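Local coordinates for Maltose/maltodextrin transport permease homologue (PDB 6FFL), which binds maltotriose through this MalE domain, which is fused to the transmembrane subunit MalF of a transporter that probably imports maltose and maltodextrins, at residues K130-L135 and I256-K261; I250-M255 and I334-T339; L138-T143 and D205-I210. All coordinates share one frame; numbering follows the deposited sequence.

Contact 1: K130-L135 and I256-K261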
loop_
_atom_site.group_PDB
_atom_site.type_symbol
_atom_site.label_atom_id
_atom_site.label_comp_id
_atom_site.label_asym_id
_atom_site.label_seq_id
_atom_site.Cartn_x
_atom_site.Cartn_y
_atom_site.Cartn_z
ATOM N N LYS A 130 -7.139 -15.031 -15.968
ATOM C CA LYS A 130 -7.844 -15.349 -14.730
ATOM C C LYS A 130 -7.068 -16.303 -13.830
ATOM O O LYS A 130 -7.431 -16.460 -12.658
ATOM C CB LYS A 130 -9.232 -15.937 -15.035
ATOM C CG LYS A 130 -9.231 -17.186 -15.901
ATOM C CD LYS A 130 -10.652 -17.554 -16.322
ATOM C CE LYS A 130 -10.688 -18.851 -17.123
ATOM N NZ LYS A 130 -10.480 -18.599 -18.576
ATOM N N ASN A 131 -6.016 -16.939 -14.334
ATOM C CA ASN A 131 -5.185 -17.790 -13.493
ATOM C C ASN A 131 -3.730 -17.671 -13.923
ATOM O O ASN A 131 -3.404 -17.076 -14.952
ATOM C CB ASN A 131 -5.637 -19.257 -13.535
ATOM C CG ASN A 131 -5.627 -19.829 -14.926
ATOM O OD1 ASN A 131 -4.605 -19.826 -15.601
ATOM N ND2 ASN A 131 -6.770 -20.364 -15.355
ATOM N N SER A 132 -2.855 -18.273 -13.116
ATOM C CA SER A 132 -1.417 -18.101 -13.303
ATOM C C SER A 132 -0.920 -18.778 -14.574
ATOM O O SER A 132 0.041 -18.301 -15.197
ATOM C CB SER A 132 -0.673 -18.631 -12.065
ATOM O OG SER A 132 -0.869 -20.033 -11.903
ATOM N N GLN A 133 -1.544 -19.885 -14.986
ATOM C CA GLN A 133 -1.128 -20.489 -16.245
ATOM C C GLN A 133 -1.421 -19.552 -17.410
ATOM O O GLN A 133 -0.572 -19.363 -18.289
ATOM C CB GLN A 133 -1.802 -21.851 -16.443
ATOM C CG GLN A 133 -1.639 -22.396 -17.862
ATOM C CD GLN A 133 -2.227 -23.785 -18.059
ATOM O OE1 GLN A 133 -2.765 -24.387 -17.129
ATOM N NE2 GLN A 133 -2.113 -24.304 -19.279
ATOM N N GLU A 134 -2.608 -18.943 -17.417
ATOM C CA GLU A 134 -2.940 -17.940 -18.425
ATOM C C GLU A 134 -2.019 -16.733 -18.324
ATOM O O GLU A 134 -1.610 -16.165 -19.344
ATOM C CB GLU A 134 -4.392 -17.488 -18.265
ATOM C CG GLU A 134 -5.418 -18.513 -18.718
ATOM C CD GLU A 134 -6.843 -17.995 -18.610
ATOM O OE1 GLU A 134 -7.027 -16.790 -18.312
ATOM O OE2 GLU A 134 -7.777 -18.794 -18.831
ATOM N N LEU A 135 -1.715 -16.305 -17.098
ATOM C CA LEU A 135 -0.828 -15.159 -16.915
ATOM C C LEU A 135 0.531 -15.410 -17.552
ATOM O O LEU A 135 1.088 -14.532 -18.226
ATOM C CB LEU A 135 -0.679 -14.859 -15.424
ATOM C CG LEU A 135 0.398 -13.845 -15.040
ATOM C CD1 LEU A 135 -0.076 -12.474 -15.442
ATOM C CD2 LEU A 135 0.649 -13.911 -13.535
ATOM N N ILE A 256 -3.799 -18.850 -8.507
ATOM C CA ILE A 256 -2.708 -19.794 -8.733
ATOM C C ILE A 256 -3.282 -21.106 -9.246
ATOM O O ILE A 256 -4.080 -21.758 -8.564
ATOM C CB ILE A 256 -1.897 -20.005 -7.451
ATOM C CG1 ILE A 256 -1.390 -18.649 -6.954
ATOM C CG2 ILE A 256 -0.801 -21.064 -7.663
ATOM C CD1 ILE A 256 -0.474 -17.957 -7.968
ATOM N N SER A 257 -2.867 -21.503 -10.457
ATOM C CA SER A 257 -3.460 -22.681 -11.089
ATOM C C SER A 257 -3.281 -23.936 -10.240
ATOM O O SER A 257 -4.197 -24.760 -10.142
ATOM C CB SER A 257 -2.844 -22.899 -12.471
ATOM O OG SER A 257 -3.377 -21.968 -13.395
ATOM N N GLU A 258 -2.110 -24.097 -9.618
ATOM C CA GLU A 258 -1.800 -25.318 -8.877
ATOM C C GLU A 258 -2.621 -25.473 -7.604
ATOM O O GLU A 258 -2.789 -26.601 -7.118
ATOM C CB GLU A 258 -0.307 -25.341 -8.517
ATOM C CG GLU A 258 0.624 -25.700 -9.674
ATOM C CD GLU A 258 0.872 -24.554 -10.668
ATOM O OE1 GLU A 258 0.495 -23.387 -10.398
ATOM O OE2 GLU A 258 1.477 -24.835 -11.729
ATOM N N THR A 259 -3.130 -24.376 -7.044
ATOM C CA THR A 259 -3.806 -24.425 -5.754
ATOM C C THR A 259 -5.272 -24.033 -5.817
ATOM O O THR A 259 -6.011 -24.325 -4.871
ATOM C CB THR A 259 -3.101 -23.503 -4.741
ATOM O OG1 THR A 259 -3.432 -22.138 -5.031
ATOM C CG2 THR A 259 -1.566 -23.672 -4.821
ATOM N N GLY A 260 -5.721 -23.412 -6.906
ATOM C CA GLY A 260 -7.089 -22.951 -6.969
ATOM C C GLY A 260 -7.398 -21.766 -6.089
ATOM O O GLY A 260 -8.576 -21.471 -5.867
ATOM N N LYS A 261 -6.382 -21.069 -5.584
ATOM C CA LYS A 261 -6.580 -19.982 -4.637
ATOM C C LYS A 261 -6.219 -18.647 -5.266
ATOM O O LYS A 261 -5.204 -18.525 -5.955
ATOM C CB LYS A 261 -5.749 -20.182 -3.364
ATOM C CG LYS A 261 -5.841 -21.575 -2.755
ATOM C CD LYS A 261 -7.238 -21.888 -2.262
ATOM C CE LYS A 261 -7.354 -23.355 -1.806
ATOM N NZ LYS A 261 -7.864 -24.309 -2.863
HETATM O O HOH W 1 1.243 -21.524 -12.332
#
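Two serines tie the N-terminal end of helix 132-142 to the loop between strands 248-251 and 266-274, each receiving a backbone N-H from the other segment. Ser257 N points almost straight at Ser132 OG (2.9 Å, N-H...O angle 177°), and in return Gln133 N donates to Ser257 OG at 3.2 Å. Serine suits both places, because a short hydroxyl can accept a main-chain bond without holding the two backbones apart. Ser132 OG, between the backbone N and the carbonyl carbon (chi1 64°), also meets a water 2.6 Å away; that water donates to Glu258 OE1.

One shell out, Asn131 is the N-cap of helix 132-142: its OD1 accepts Glu134 N at 2.8 Å, nearly along the C=O axis. Glu134 answers by taking Lys130 N on OE1 and by a salt bridge from OE2 to Lys130 NZ (2.7 Å). On the loop side Ile256 O gathers Thr259 N and Gly260 N into a tight turn, where Gly260 readily adopts positive phi.

The first-turn N-H groups of Gln133 and Glu134 thus end on side-chain oxygens, and the negative charge of Glu258, linked through water, would probably be favoured by the positive end of the helix dipole.

Contact 2: I250-M255 and I334-T339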
loop_
_atom_site.group_PDB
_atom_site.type_symbol
_atom_site.label_atom_id
_atom_site.label_comp_id
_atom_site.label_asym_id
_atom_site.label_seq_id
_atom_site.Cartn_x
_atom_site.Cartn_y
_atom_site.Cartn_z
ATOM N N ILE A 250 -8.390 -3.239 -14.770
ATOM C CA ILE A 250 -7.919 -3.819 -13.516
ATOM C C ILE A 250 -8.599 -5.165 -13.316
ATOM O O ILE A 250 -9.677 -5.419 -13.865
ATOM C CB ILE A 250 -8.161 -2.903 -12.290
ATOM C CG1 ILE A 250 -9.654 -2.679 -12.033
ATOM C CG2 ILE A 250 -7.435 -1.564 -12.444
ATOM C CD1 ILE A 250 -9.911 -1.958 -10.682
ATOM N N ALA A 251 -7.944 -6.038 -12.550
ATOM C CA ALA A 251 -8.452 -7.383 -12.310
ATOM C C ALA A 251 -7.789 -7.938 -11.060
ATOM O O ALA A 251 -6.769 -7.426 -10.596
ATOM C CB ALA A 251 -8.185 -8.320 -13.498
ATOM N N ARG A 252 -8.366 -9.014 -10.530
ATOM C CA ARG A 252 -7.676 -9.752 -9.476
ATOM C C ARG A 252 -6.301 -10.210 -9.949
ATOM O O ARG A 252 -6.132 -10.601 -11.110
ATOM C CB ARG A 252 -8.503 -10.978 -9.070
ATOM C CG ARG A 252 -9.810 -10.653 -8.394
ATOM C CD ARG A 252 -10.569 -11.912 -8.018
ATOM N NE ARG A 252 -11.758 -11.577 -7.246
ATOM C CZ ARG A 252 -12.621 -12.466 -6.769
ATOM N NH1 ARG A 252 -12.421 -13.758 -6.977
ATOM N NH2 ARG A 252 -13.680 -12.056 -6.073
ATOM N N ILE A 253 -5.321 -10.197 -9.043
ATOM C CA ILE A 253 -4.086 -10.943 -9.312
ATOM C C ILE A 253 -4.530 -12.375 -9.592
ATOM O O ILE A 253 -5.324 -12.931 -8.823
ATOM C CB ILE A 253 -3.091 -10.868 -8.142
ATOM C CG1 ILE A 253 -2.616 -9.428 -7.934
ATOM C CG2 ILE A 253 -1.897 -11.786 -8.384
ATOM C CD1 ILE A 253 -1.904 -9.214 -6.575
ATOM N N PRO A 254 -4.091 -12.986 -10.691
ATOM C CA PRO A 254 -4.717 -14.240 -11.136
ATOM C C PRO A 254 -4.570 -15.378 -10.129
ATOM O O PRO A 254 -3.563 -15.499 -9.420
ATOM C CB PRO A 254 -3.982 -14.553 -12.442
ATOM C CG PRO A 254 -3.602 -13.217 -12.972
ATOM C CD PRO A 254 -3.245 -12.390 -11.741
ATOM N N MET A 255 -5.596 -16.221 -10.091
ATOM C CA MET A 255 -5.605 -17.398 -9.230
ATOM C C MET A 255 -4.425 -18.311 -9.550
ATOM O O MET A 255 -4.064 -18.517 -10.710
ATOM C CB MET A 255 -6.934 -18.136 -9.422
ATOM C CG MET A 255 -7.029 -19.549 -8.858
ATOM S SD MET A 255 -8.569 -20.374 -9.378
ATOM C CE MET A 255 -9.759 -19.414 -8.454
ATOM N N ILE A 334 -12.100 -7.190 -6.231
ATOM C CA ILE A 334 -10.714 -7.501 -5.903
ATOM C C ILE A 334 -10.527 -7.552 -4.393
ATOM O O ILE A 334 -9.897 -8.474 -3.861
ATOM C CB ILE A 334 -9.774 -6.469 -6.556
ATOM C CG1 ILE A 334 -9.779 -6.631 -8.077
ATOM C CG2 ILE A 334 -8.342 -6.573 -5.986
ATOM C CD1 ILE A 334 -9.260 -5.414 -8.822
ATOM N N MET A 335 -11.085 -6.571 -3.679
ATOM C CA MET A 335 -10.971 -6.532 -2.228
ATOM C C MET A 335 -11.719 -7.674 -1.552
ATOM O O MET A 335 -11.396 -8.023 -0.407
ATOM C CB MET A 335 -11.475 -5.182 -1.712
ATOM C CG MET A 335 -10.529 -4.009 -2.016
ATOM S SD MET A 335 -11.062 -2.457 -1.257
ATOM C CE MET A 335 -12.451 -2.012 -2.313
ATOM N N GLU A 336 -12.697 -8.266 -2.237
ATOM C CA GLU A 336 -13.513 -9.328 -1.663
ATOM C C GLU A 336 -12.676 -10.545 -1.281
ATOM O O GLU A 336 -13.006 -11.255 -0.324
ATOM C CB GLU A 336 -14.601 -9.700 -2.673
ATOM C CG GLU A 336 -15.305 -11.019 -2.482
ATOM C CD GLU A 336 -16.232 -11.322 -3.652
ATOM O OE1 GLU A 336 -17.012 -10.420 -4.037
ATOM O OE2 GLU A 336 -16.171 -12.450 -4.193
ATOM N N VAL A 337 -11.595 -10.814 -2.008
ATOM C CA VAL A 337 -10.727 -11.929 -1.650
ATOM C C VAL A 337 -9.479 -11.460 -0.912
ATOM O O VAL A 337 -8.530 -12.230 -0.761
ATOM C CB VAL A 337 -10.354 -12.781 -2.877
ATOM C CG1 VAL A 337 -11.603 -13.455 -3.454
ATOM C CG2 VAL A 337 -9.661 -11.947 -3.939
ATOM N N GLY A 338 -9.464 -10.216 -0.440
ATOM C CA GLY A 338 -8.347 -9.709 0.326
ATOM C C GLY A 338 -8.471 -10.066 1.798
ATOM O O GLY A 338 -9.440 -10.682 2.244
ATOM N N THR A 339 -7.448 -9.686 2.562
ATOM C CA THR A 339 -7.536 -9.794 4.011
ATOM C C THR A 339 -7.092 -8.475 4.629
ATOM O O THR A 339 -6.310 -7.737 4.026
ATOM C CB THR A 339 -6.676 -10.945 4.572
ATOM O OG1 THR A 339 -5.292 -10.620 4.462
ATOM C CG2 THR A 339 -6.944 -12.260 3.840
#
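The guanidinium of Arg252 has Val337 over one face and Glu336 at its edge. Val337 CG1 sits 3.4 Å above the plane, shifted toward the rim, and lies 3.6 Å from Arg252 CZ, while its other methyl, CG2, comes near NE. A branched, apolar valine is well suited to rest on such a flat group. At the edge, the carboxylate of Glu336 is turned 79° from the guanidinium plane; Arg252 NH2 reaches Glu336 OE2 at 3.1 Å, a salt bridge whose hydrogen bond is weak because it is bent to 130°. The stronger partner of Arg252 NH2 is Asp333, just before the segment, and Trp262 adds a cation-pi contact.

The aliphatic part of the arginine does separate work. With CG anti to the carbonyl carbon (chi1 -67°) and the chain extended from there to NE, it slides past Ile334 in the opposite direction, Arg252 CG lying 4.0 Å from Ile334 CG1. The end of Ile334 continues to the strand: its CD1 packs 3.7 Å from Ala251 O and 4.0 Å from Ile250 CD1, and both isoleucines also rest on Met117 of strand 116-121. Val337 is presented by a type I turn from Met335 to Gly338, closed by Gly338 N to Met335 O at 2.9 Å.

Strand 248-251 is the edge of the four-strand mixed sheet, whereas the chain after helix 328-335 enters strand 339-340, paired with strand 266-274 in the seven-strand sheet. A contact between one lobe's edge strand and a chain running into the other lobe's sheet is consistent with the interlobe crossover region of a two-lobed periplasmic-type sugar-binding protein.

Contact 3: L138-T143 and D205-I210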
loop_
_atom_site.group_PDB
_atom_site.type_symbol
_atom_site.label_atom_id
_atom_site.label_comp_id
_atom_site.label_asym_id
_atom_site.label_seq_id
_atom_site.Cartn_x
_atom_site.Cartn_y
_atom_site.Cartn_z
ATOM N N LEU A 138 0.185 -15.666 -21.603
ATOM C CA LEU A 138 0.046 -14.317 -22.139
ATOM C C LEU A 138 1.313 -13.503 -21.913
ATOM O O LEU A 138 1.765 -12.780 -22.807
ATOM C CB LEU A 138 -1.151 -13.627 -21.488
ATOM C CG LEU A 138 -1.579 -12.253 -21.987
ATOM C CD1 LEU A 138 -1.926 -12.303 -23.478
ATOM C CD2 LEU A 138 -2.760 -11.782 -21.149
ATOM N N GLY A 139 1.896 -13.605 -20.717
ATOM C CA GLY A 139 3.117 -12.872 -20.431
ATOM C C GLY A 139 4.249 -13.206 -21.386
ATOM O O GLY A 139 5.019 -12.327 -21.775
ATOM N N LYS A 140 4.376 -14.483 -21.764
ATOM C CA LYS A 140 5.404 -14.858 -22.730
ATOM C C LYS A 140 5.124 -14.240 -24.093
ATOM O O LYS A 140 6.047 -13.764 -24.765
ATOM C CB LYS A 140 5.494 -16.380 -22.855
ATOM C CG LYS A 140 6.053 -17.096 -21.625
ATOM C CD LYS A 140 6.110 -18.610 -21.856
ATOM C CE LYS A 140 6.621 -19.348 -20.627
ATOM N NZ LYS A 140 6.596 -20.821 -20.836
ATOM N N LYS A 141 3.862 -14.240 -24.524
ATOM C CA LYS A 141 3.555 -13.659 -25.828
ATOM C C LYS A 141 3.780 -12.153 -25.830
ATOM O O LYS A 141 4.137 -11.582 -26.867
ATOM C CB LYS A 141 2.116 -13.998 -26.232
ATOM C CG LYS A 141 1.931 -15.477 -26.530
ATOM C CD LYS A 141 0.679 -15.760 -27.323
ATOM C CE LYS A 141 -0.532 -15.207 -26.616
ATOM N NZ LYS A 141 -1.782 -15.877 -27.062
ATOM N N MET A 142 3.613 -11.506 -24.677
ATOM C CA MET A 142 3.739 -10.061 -24.552
ATOM C C MET A 142 5.165 -9.597 -24.269
ATOM O O MET A 142 5.402 -8.383 -24.209
ATOM C CB MET A 142 2.817 -9.562 -23.437
ATOM C CG MET A 142 1.335 -9.617 -23.752
ATOM S SD MET A 142 0.917 -8.633 -25.208
ATOM C CE MET A 142 -0.651 -9.360 -25.673
ATOM N N THR A 143 6.111 -10.522 -24.078
ATOM C CA THR A 143 7.521 -10.203 -23.878
ATOM C C THR A 143 8.213 -10.316 -25.229
ATOM O O THR A 143 8.274 -11.409 -25.809
ATOM C CB THR A 143 8.159 -11.157 -22.868
ATOM O OG1 THR A 143 7.392 -11.160 -21.655
ATOM C CG2 THR A 143 9.595 -10.729 -22.552
ATOM N N ASP A 205 13.200 -16.188 -14.073
ATOM C CA ASP A 205 14.338 -16.931 -14.604
ATOM C C ASP A 205 13.955 -18.047 -15.552
ATOM O O ASP A 205 14.756 -18.420 -16.407
ATOM C CB ASP A 205 15.162 -17.529 -13.455
ATOM C CG ASP A 205 15.758 -16.469 -12.567
ATOM O OD1 ASP A 205 15.895 -15.316 -13.039
ATOM O OD2 ASP A 205 16.097 -16.782 -11.406
ATOM N N GLN A 206 12.745 -18.578 -15.423
ATOM C CA GLN A 206 12.294 -19.695 -16.236
ATOM C C GLN A 206 11.320 -19.234 -17.315
ATOM O O GLN A 206 11.570 -19.409 -18.511
ATOM C CB GLN A 206 11.658 -20.741 -15.313
ATOM C CG GLN A 206 11.139 -21.994 -15.975
ATOM C CD GLN A 206 10.698 -23.016 -14.941
ATOM O OE1 GLN A 206 11.231 -23.055 -13.828
ATOM N NE2 GLN A 206 9.713 -23.836 -15.293
ATOM N N ASP A 207 10.203 -18.638 -16.909
ATOM C CA ASP A 207 9.275 -18.091 -17.890
ATOM C C ASP A 207 9.827 -16.816 -18.509
ATOM O O ASP A 207 9.559 -16.541 -19.683
ATOM C CB ASP A 207 7.917 -17.841 -17.241
ATOM C CG ASP A 207 7.384 -19.070 -16.529
ATOM O OD1 ASP A 207 7.428 -20.161 -17.130
ATOM O OD2 ASP A 207 6.914 -18.936 -15.382
ATOM N N LYS A 208 10.601 -16.041 -17.742
ATOM C CA LYS A 208 11.258 -14.822 -18.223
ATOM C C LYS A 208 10.242 -13.815 -18.758
ATOM O O LYS A 208 10.400 -13.247 -19.841
ATOM C CB LYS A 208 12.324 -15.141 -19.276
ATOM C CG LYS A 208 13.267 -16.287 -18.890
ATOM C CD LYS A 208 13.769 -16.996 -20.149
ATOM C CE LYS A 208 15.273 -16.965 -20.246
ATOM N NZ LYS A 208 15.902 -17.500 -19.014
ATOM N N ILE A 209 9.197 -13.581 -17.968
ATOM C CA ILE A 209 8.174 -12.604 -18.323
ATOM C C ILE A 209 8.233 -11.345 -17.467
ATOM O O ILE A 209 7.483 -10.397 -17.748
ATOM C CB ILE A 209 6.757 -13.218 -18.280
ATOM C CG1 ILE A 209 6.312 -13.530 -16.851
ATOM C CG2 ILE A 209 6.709 -14.491 -19.118
ATOM C CD1 ILE A 209 4.804 -13.764 -16.761
ATOM N N ILE A 210 9.092 -11.297 -16.443
ATOM C CA ILE A 210 9.318 -10.087 -15.649
ATOM C C ILE A 210 10.799 -9.733 -15.736
ATOM O O ILE A 210 11.641 -10.627 -15.914
ATOM C CB ILE A 210 8.881 -10.268 -14.180
ATOM C CG1 ILE A 210 9.732 -11.338 -13.490
ATOM C CG2 ILE A 210 7.406 -10.610 -14.078
ATOM C CD1 ILE A 210 9.396 -11.530 -12.010
#
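Ile209 lays its CG2 methyl over the backbone of helix 132-142, 3.5 Å from Lys140 N and 3.6 Å from Gly139 C. Gly139, having no side chain, lets the helix backbone come directly under the isoleucine, whose CD1 lies 4.1 Å from Gly139 CA. Beside it the aliphatic stem of Lys140 crosses obliquely, with Lys140 CG 3.7 Å from Ile209 CG2. Fully extended beyond CG, that lysine carries its CE to 3.7 Å from Asp207 OD1; the salt bridge from NZ to OD1 is long, and Lys202 is the stronger partner of Asp207.

Thr143, just beyond, points its CB toward the loop. Its hydroxyl donates to Gly139 O at 2.6 Å and accepts from Gly156 N, so both its hydrogen-bonding functions are engaged, while CG2 faces Lys208 O at 3.8 Å. Lys208 itself takes positive phi, turning the chain out of helix 191-205, and its NZ returns to Asp205 O.

The loop thus wedges against one flank of helix 132-142. Ile209 is also backbone-bonded to Leu203 of helix 191-205 and Leu157 of strand 157-158, while Leu138 and Met142 of helix 132-142 pack on strand 228-234.

In the fold
From the N terminus, the chain first enters these contacts just before helix 132-142, at Lys130; the start of that helix belongs to contact 1 and its end to contact 3. Contact 3 closes first, at 205-210, and its loop is nested inside the larger one that contact 1 closes at 256-261. Contact 2 opens at 250-255, before contact 1 has closed, and ends at 334-339, so the two cross; contacts 2 and 3 follow in series. Contacts 1 and 2 meet through Met255, whose backbone bonds to Lys130 and Ser132, and Leu135 packs on Ile209 between contacts 1 and 3. Together they join helix 132-142, the loop after helix 191-205, edge strand 248-251 and helix 328-335.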